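Local coordinates for protein Na-translocating NADH-quinone reductase subunit C NqrC (Shewanella oneidensis, PDB 4XHF) that binds flavin mononucleotide as subunit C of a sodium-translocating, multisubunit membrane complex, represented here by its soluble fragment, at residues Gln55-Glu58 and Phe59-Ile62; Ala94-Pro97 and Glu98-Ser101. All coordinates share one frame; numbering follows the deposited sequence.

Interaction 1: residues Gln55-Glu58 and Phe59-Ile62; sequences QGNE and FRDI
Asn57 and Phe59 send their side chains the same way, side by side, with the planes of amide and ring 80° apart. The ring approaches the backbone before it obliquely, CE1 of Phe59 standing 3.8 Å from CA of Asn57, while its edge meets Gly56 O in plane at 3.7 Å from CD1. Phe59 can take this place because its CG sits between the backbone N and the carbonyl carbon (chi1 72°). One face of the ring carries CG of Arg60, whose extended chain also runs alongside Asn57 and brings NH1 to 3.4 Å from Asn57 CB. The setting is the start of helix 58-66, entered through a type II' beta turn from Gln55 to Glu58; the positive phi of Gly56 suits glycine. Glu58 reaches back to the start of the turn with an extended chain, its OE1 accepting from Gln55 N at 3.1 Å, met from above the carboxylate plane. Two backbone bonds begin the helix, Arg60 N to Asn57 O at 3.1 Å and Ile62 N to Glu58 O at 2.9 Å. Ile62 lays CG1 3.3 Å from Glu58 O. Phe59 packs on Asp39, Gln42 and Arg43 of helix 29-48, and Arg60 NH2 makes a salt bridge to Asp39.

Interaction 2: residues Ala94-Pro97 and Glu98-Ser101; sequences AINP and ETSS
Glu98 meets Asn96 through its CB, which lies 3.5 Å from Asn96 OD1, while the two side chains run across each other with amide and carboxylate planes 65° apart. Beyond CB the Glu98 chain bends at chi2 and curls back toward Pro97, its CD reaching 4.0 Å from Pro97 C, a loose approach at the protein surface. Pro97 and Glu98 are the corner residues of a type I beta turn from Asn96 to Thr99, which carries the chain from the end of helix 90-95 into strand 100-101. Thr99 closes that turn with its backbone N, 3.0 Å from Asn96 O. Its side chain stands at about a right angle to that of Asn96 and bonds to it as well: with Thr99 OG1 between its own backbone N and carbonyl carbon (chi1 59°), the hydroxyl meets a lone pair of Asn96 OD1 in the carbonyl plane at 2.6 Å. Ala93 O is a second partner of this hydroxyl, and as both are carbonyl oxygens, one proton has to serve the two. Ser100 points its CB toward the preceding segment, only 3.1 Å from Ala94 O, and its OG gives a hydrogen bond to Asn96 O at 2.7 Å. Nearby Thr112 OG1 bonds to Ala94 O and more weakly to Ser100 OG, while backbone bonds of Thr99 to Asn115 and of Ser101 to Arg113 tie the segment to strand 113-123. Asn96 O is thus held from opposite faces of its plane, by Thr99 N on one and Ser100 OG on the other. With its backbone carbonyl gripped twice and its amide oxygen taking the Thr99 hydroxyl, Asn96 is the acceptor centre of the turn, and these bonds together probably limit the rotation of both hydroxyls and of the peptide group between Asn96 and Pro97.

Overall arrangement
Interactions 1 and 2 illustrate two ways of turning a chain at a boundary of secondary structure: the first leads into helix 58-66, the second leads out of helix 90-95 into a short strand. They follow in series along the chain and do not touch; their centres are 35 Å apart and their nearest atoms about 25 Å. Each lies at the surface, with its centre 22 Å and 20 Å, respectively, from that of the chain. The antiparallel sheet relates them, since strand 113-123 pairs both with strand 67-73, which follows helix 58-66, and with strand 100-101. Neither contact supplies a residue to the flavin mononucleotide pocket, formed by residues from Leu141 onward.

Interaction 1: residues Gln55-Glu58 and Phe59-Ile62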
ATOM      1  N   GLN A  55     -23.759  -1.583  -2.326  1.00 18.69           N
ATOM      2  CA  GLN A  55     -24.524  -0.350  -2.182  1.00 20.55           C
ATOM      3  C   GLN A  55     -24.715  -0.003  -0.711  1.00 20.25           C
ATOM      4  O   GLN A  55     -24.746  -0.886   0.143  1.00 22.75           O
ATOM      5  CB  GLN A  55     -25.884  -0.475  -2.874  1.00 24.47           C
ATOM      6  CG  GLN A  55     -25.800  -0.778  -4.363  1.00 23.20           C
ATOM      7  CD  GLN A  55     -25.001   0.259  -5.128  1.00 24.01           C
ATOM      8  OE1 GLN A  55     -25.123   1.461  -4.884  1.00 21.78           O
ATOM      9  NE2 GLN A  55     -24.166  -0.203  -6.051  1.00 25.38           N
ATOM     10  N   GLY A  56     -24.842   1.287  -0.425  1.00 21.40           N
ATOM     11  CA  GLY A  56     -25.034   1.754   0.935  1.00 23.78           C
ATOM     12  C   GLY A  56     -23.847   1.452   1.829  1.00 24.99           C
ATOM     13  O   GLY A  56     -22.701   1.701   1.456  1.00 23.79           O
ATOM     14  N   ASN A  57     -24.129   0.912   3.013  1.00 30.67           N
ATOM     15  CA  ASN A  57     -23.092   0.567   3.981  1.00 30.73           C
ATOM     16  C   ASN A  57     -22.699  -0.904   3.898  1.00 26.06           C
ATOM     17  O   ASN A  57     -22.061  -1.437   4.808  1.00 29.56           O
ATOM     18  CB  ASN A  57     -23.562   0.894   5.400  1.00 35.73           C
ATOM     19  CG  ASN A  57     -23.770   2.382   5.622  1.00 41.24           C
ATOM     20  OD1 ASN A  57     -23.113   3.215   4.995  1.00 38.47           O
ATOM     21  ND2 ASN A  57     -24.684   2.722   6.525  1.00 46.81           N
ATOM     22  N   GLU A  58     -23.079  -1.558   2.804  1.00 20.62           N
ATOM     23  CA  GLU A  58     -22.774  -2.972   2.609  1.00 17.55           C
ATOM     24  C   GLU A  58     -21.273  -3.239   2.611  1.00 15.83           C
ATOM     25  O   GLU A  58     -20.844  -4.364   2.860  1.00 15.78           O
ATOM     26  CB  GLU A  58     -23.381  -3.473   1.297  1.00 20.86           C
ATOM     27  CG  GLU A  58     -24.894  -3.636   1.331  1.00 24.84           C
ATOM     28  CD  GLU A  58     -25.485  -3.921  -0.038  1.00 24.23           C
ATOM     29  OE1 GLU A  58     -24.711  -4.209  -0.975  1.00 25.36           O
ATOM     30  OE2 GLU A  58     -26.724  -3.855  -0.176  1.00 23.91           O
ATOM     31  N   PHE A  59     -20.478  -2.210   2.332  1.00 15.54           N
ATOM     32  CA  PHE A  59     -19.025  -2.362   2.277  1.00 14.04           C
ATOM     33  C   PHE A  59     -18.468  -2.834   3.619  1.00 15.69           C
ATOM     34  O   PHE A  59     -17.446  -3.520   3.665  1.00 17.18           O
ATOM     35  CB  PHE A  59     -18.357  -1.046   1.867  1.00 14.79           C
ATOM     36  CG  PHE A  59     -18.380   0.005   2.935  1.00 14.86           C
ATOM     37  CD1 PHE A  59     -19.475   0.836   3.082  1.00 15.80           C
ATOM     38  CD2 PHE A  59     -17.306   0.162   3.794  1.00 15.69           C
ATOM     39  CE1 PHE A  59     -19.500   1.802   4.067  1.00 18.27           C
ATOM     40  CE2 PHE A  59     -17.326   1.127   4.781  1.00 15.57           C
ATOM     41  CZ  PHE A  59     -18.423   1.949   4.917  1.00 17.04           C
ATOM     42  N   ARG A  60     -19.138  -2.462   4.706  1.00 17.10           N
ATOM     43  CA  ARG A  60     -18.729  -2.891   6.039  1.00 16.83           C
ATOM     44  C   ARG A  60     -18.888  -4.398   6.188  1.00 17.51           C
ATOM     45  O   ARG A  60     -18.015  -5.076   6.731  1.00 17.13           O
ATOM     46  CB  ARG A  60     -19.547  -2.175   7.114  1.00 16.52           C
ATOM     47  CG  ARG A  60     -19.334  -0.673   7.170  1.00 19.05           C
ATOM     48  CD  ARG A  60     -19.806  -0.106   8.501  1.00 20.93           C
ATOM     49  NE  ARG A  60     -19.733   1.356   8.556  1.00 22.37           N
ATOM     50  CZ  ARG A  60     -20.777   2.180   8.465  1.00 25.37           C
ATOM     51  NH1 ARG A  60     -22.012   1.712   8.311  1.00 28.03           N
ATOM     52  NH2 ARG A  60     -20.585   3.490   8.533  1.00 25.76           N
ATOM     53  N   ASP A  61     -20.014  -4.913   5.704  1.00 20.65           N
ATOM     54  CA  ASP A  61     -20.309  -6.339   5.783  1.00 22.16           C
ATOM     55  C   ASP A  61     -19.392  -7.124   4.851  1.00 17.70           C
ATOM     56  O   ASP A  61     -18.940  -8.217   5.184  1.00 20.28           O
ATOM     57  CB  ASP A  61     -21.773  -6.610   5.425  1.00 29.63           C
ATOM     58  CG  ASP A  61     -22.739  -5.702   6.167  1.00 36.31           C
ATOM     59  OD1 ASP A  61     -22.392  -5.221   7.265  1.00 37.48           O
ATOM     60  OD2 ASP A  61     -23.852  -5.473   5.646  1.00 40.16           O
ATOM     61  N   ILE A  62     -19.126  -6.557   3.680  1.00 15.29           N
ATOM     62  CA  ILE A  62     -18.261  -7.196   2.698  1.00 13.68           C
ATOM     63  C   ILE A  62     -16.838  -7.279   3.240  1.00 14.83           C
ATOM     64  O   ILE A  62     -16.174  -8.306   3.108  1.00 14.82           O
ATOM     65  CB  ILE A  62     -18.285  -6.432   1.356  1.00 14.48           C
ATOM     66  CG1 ILE A  62     -19.674  -6.550   0.725  1.00 15.21           C
ATOM     67  CG2 ILE A  62     -17.228  -6.977   0.390  1.00 15.76           C
ATOM     68  CD1 ILE A  62     -19.919  -5.621  -0.438  1.00 16.95           C
TER

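Interaction 2: residues Ala94-Pro97 and Glu98-Ser101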
ATOM      1  N   ALA A  94       5.076   4.733  14.087  1.00 21.64           N
ATOM      2  CA  ALA A  94       6.294   4.976  13.325  1.00 21.51           C
ATOM      3  C   ALA A  94       7.251   5.941  14.021  1.00 21.16           C
ATOM      4  O   ALA A  94       8.454   5.913  13.762  1.00 23.47           O
ATOM      5  CB  ALA A  94       5.941   5.503  11.951  1.00 21.48           C
ATOM      6  N   ILE A  95       6.723   6.790  14.899  1.00 21.47           N
ATOM      7  CA  ILE A  95       7.535   7.821  15.545  1.00 24.22           C
ATOM      8  C   ILE A  95       7.844   7.520  17.009  1.00 27.07           C
ATOM      9  O   ILE A  95       8.697   8.175  17.607  1.00 27.57           O
ATOM     10  CB  ILE A  95       6.855   9.208  15.467  1.00 26.02           C
ATOM     11  CG1 ILE A  95       5.392   9.122  15.911  1.00 27.19           C
ATOM     12  CG2 ILE A  95       6.964   9.761  14.055  1.00 25.15           C
ATOM     13  CD1 ILE A  95       4.716  10.466  16.063  1.00 28.74           C
ATOM     14  N   ASN A  96       7.159   6.541  17.593  1.00 28.96           N
ATOM     15  CA  ASN A  96       7.454   6.155  18.968  1.00 32.93           C
ATOM     16  C   ASN A  96       8.782   5.400  19.038  1.00 33.38           C
ATOM     17  O   ASN A  96       8.932   4.368  18.381  1.00 32.33           O
ATOM     18  CB  ASN A  96       6.334   5.296  19.549  1.00 35.96           C
ATOM     19  CG  ASN A  96       6.776   4.536  20.783  1.00 42.89           C
ATOM     20  OD1 ASN A  96       6.905   3.314  20.759  1.00 46.36           O
ATOM     21  ND2 ASN A  96       7.041   5.262  21.860  1.00 45.81           N
ATOM     22  N   PRO A  97       9.751   5.916  19.822  1.00 32.58           N
ATOM     23  CA  PRO A  97      11.082   5.293  19.878  1.00 31.48           C
ATOM     24  C   PRO A  97      11.080   3.828  20.305  1.00 31.66           C
ATOM     25  O   PRO A  97      12.019   3.101  19.979  1.00 31.98           O
ATOM     26  CB  PRO A  97      11.820   6.136  20.925  1.00 31.80           C
ATOM     27  CG  PRO A  97      11.133   7.433  20.929  1.00 31.96           C
ATOM     28  CD  PRO A  97       9.692   7.134  20.653  1.00 32.28           C
ATOM     29  N   GLU A  98      10.047   3.409  21.029  1.00 32.39           N
ATOM     30  CA  GLU A  98       9.993   2.053  21.568  1.00 33.69           C
ATOM     31  C   GLU A  98       9.262   1.079  20.646  1.00 29.37           C
ATOM     32  O   GLU A  98       9.135  -0.105  20.964  1.00 31.07           O
ATOM     33  CB  GLU A  98       9.319   2.068  22.942  1.00 38.86           C
ATOM     34  CG  GLU A  98       9.970   3.023  23.933  1.00 44.96           C
ATOM     35  CD  GLU A  98      11.455   2.759  24.114  1.00 49.22           C
ATOM     36  OE1 GLU A  98      11.867   1.581  24.038  1.00 50.03           O
ATOM     37  OE2 GLU A  98      12.212   3.730  24.324  1.00 49.93           O
ATOM     38  N   THR A  99       8.780   1.577  19.512  1.00 21.65           N
ATOM     39  CA  THR A  99       8.102   0.738  18.528  1.00 18.89           C
ATOM     40  C   THR A  99       8.487   1.150  17.112  1.00 17.64           C
ATOM     41  O   THR A  99       7.716   0.961  16.170  1.00 15.68           O
ATOM     42  CB  THR A  99       6.572   0.818  18.670  1.00 23.20           C
ATOM     43  OG1 THR A  99       6.141   2.174  18.505  1.00 24.71           O
ATOM     44  CG2 THR A  99       6.126   0.307  20.031  1.00 26.18           C
ATOM     45  N   SER A 100       9.681   1.715  16.970  1.00 20.97           N
ATOM     46  CA  SER A 100      10.163   2.174  15.674  1.00 18.71           C
ATOM     47  C   SER A 100      11.683   2.115  15.600  1.00 19.19           C
ATOM     48  O   SER A 100      12.358   1.929  16.613  1.00 21.45           O
ATOM     49  CB  SER A 100       9.694   3.602  15.398  1.00 18.96           C
ATOM     50  OG  SER A 100      10.427   4.534  16.175  1.00 22.11           O
ATOM     51  N   SER A 101      12.209   2.284  14.391  1.00 19.24           N
ATOM     52  CA  SER A 101      13.648   2.297  14.161  1.00 18.49           C
ATOM     53  C   SER A 101      13.970   3.133  12.926  1.00 17.30           C
ATOM     54  O   SER A 101      13.075   3.508  12.170  1.00 15.74           O
ATOM     55  CB  SER A 101      14.186   0.875  13.991  1.00 17.23           C
ATOM     56  OG  SER A 101      13.791   0.320  12.749  1.00 16.82           O
TER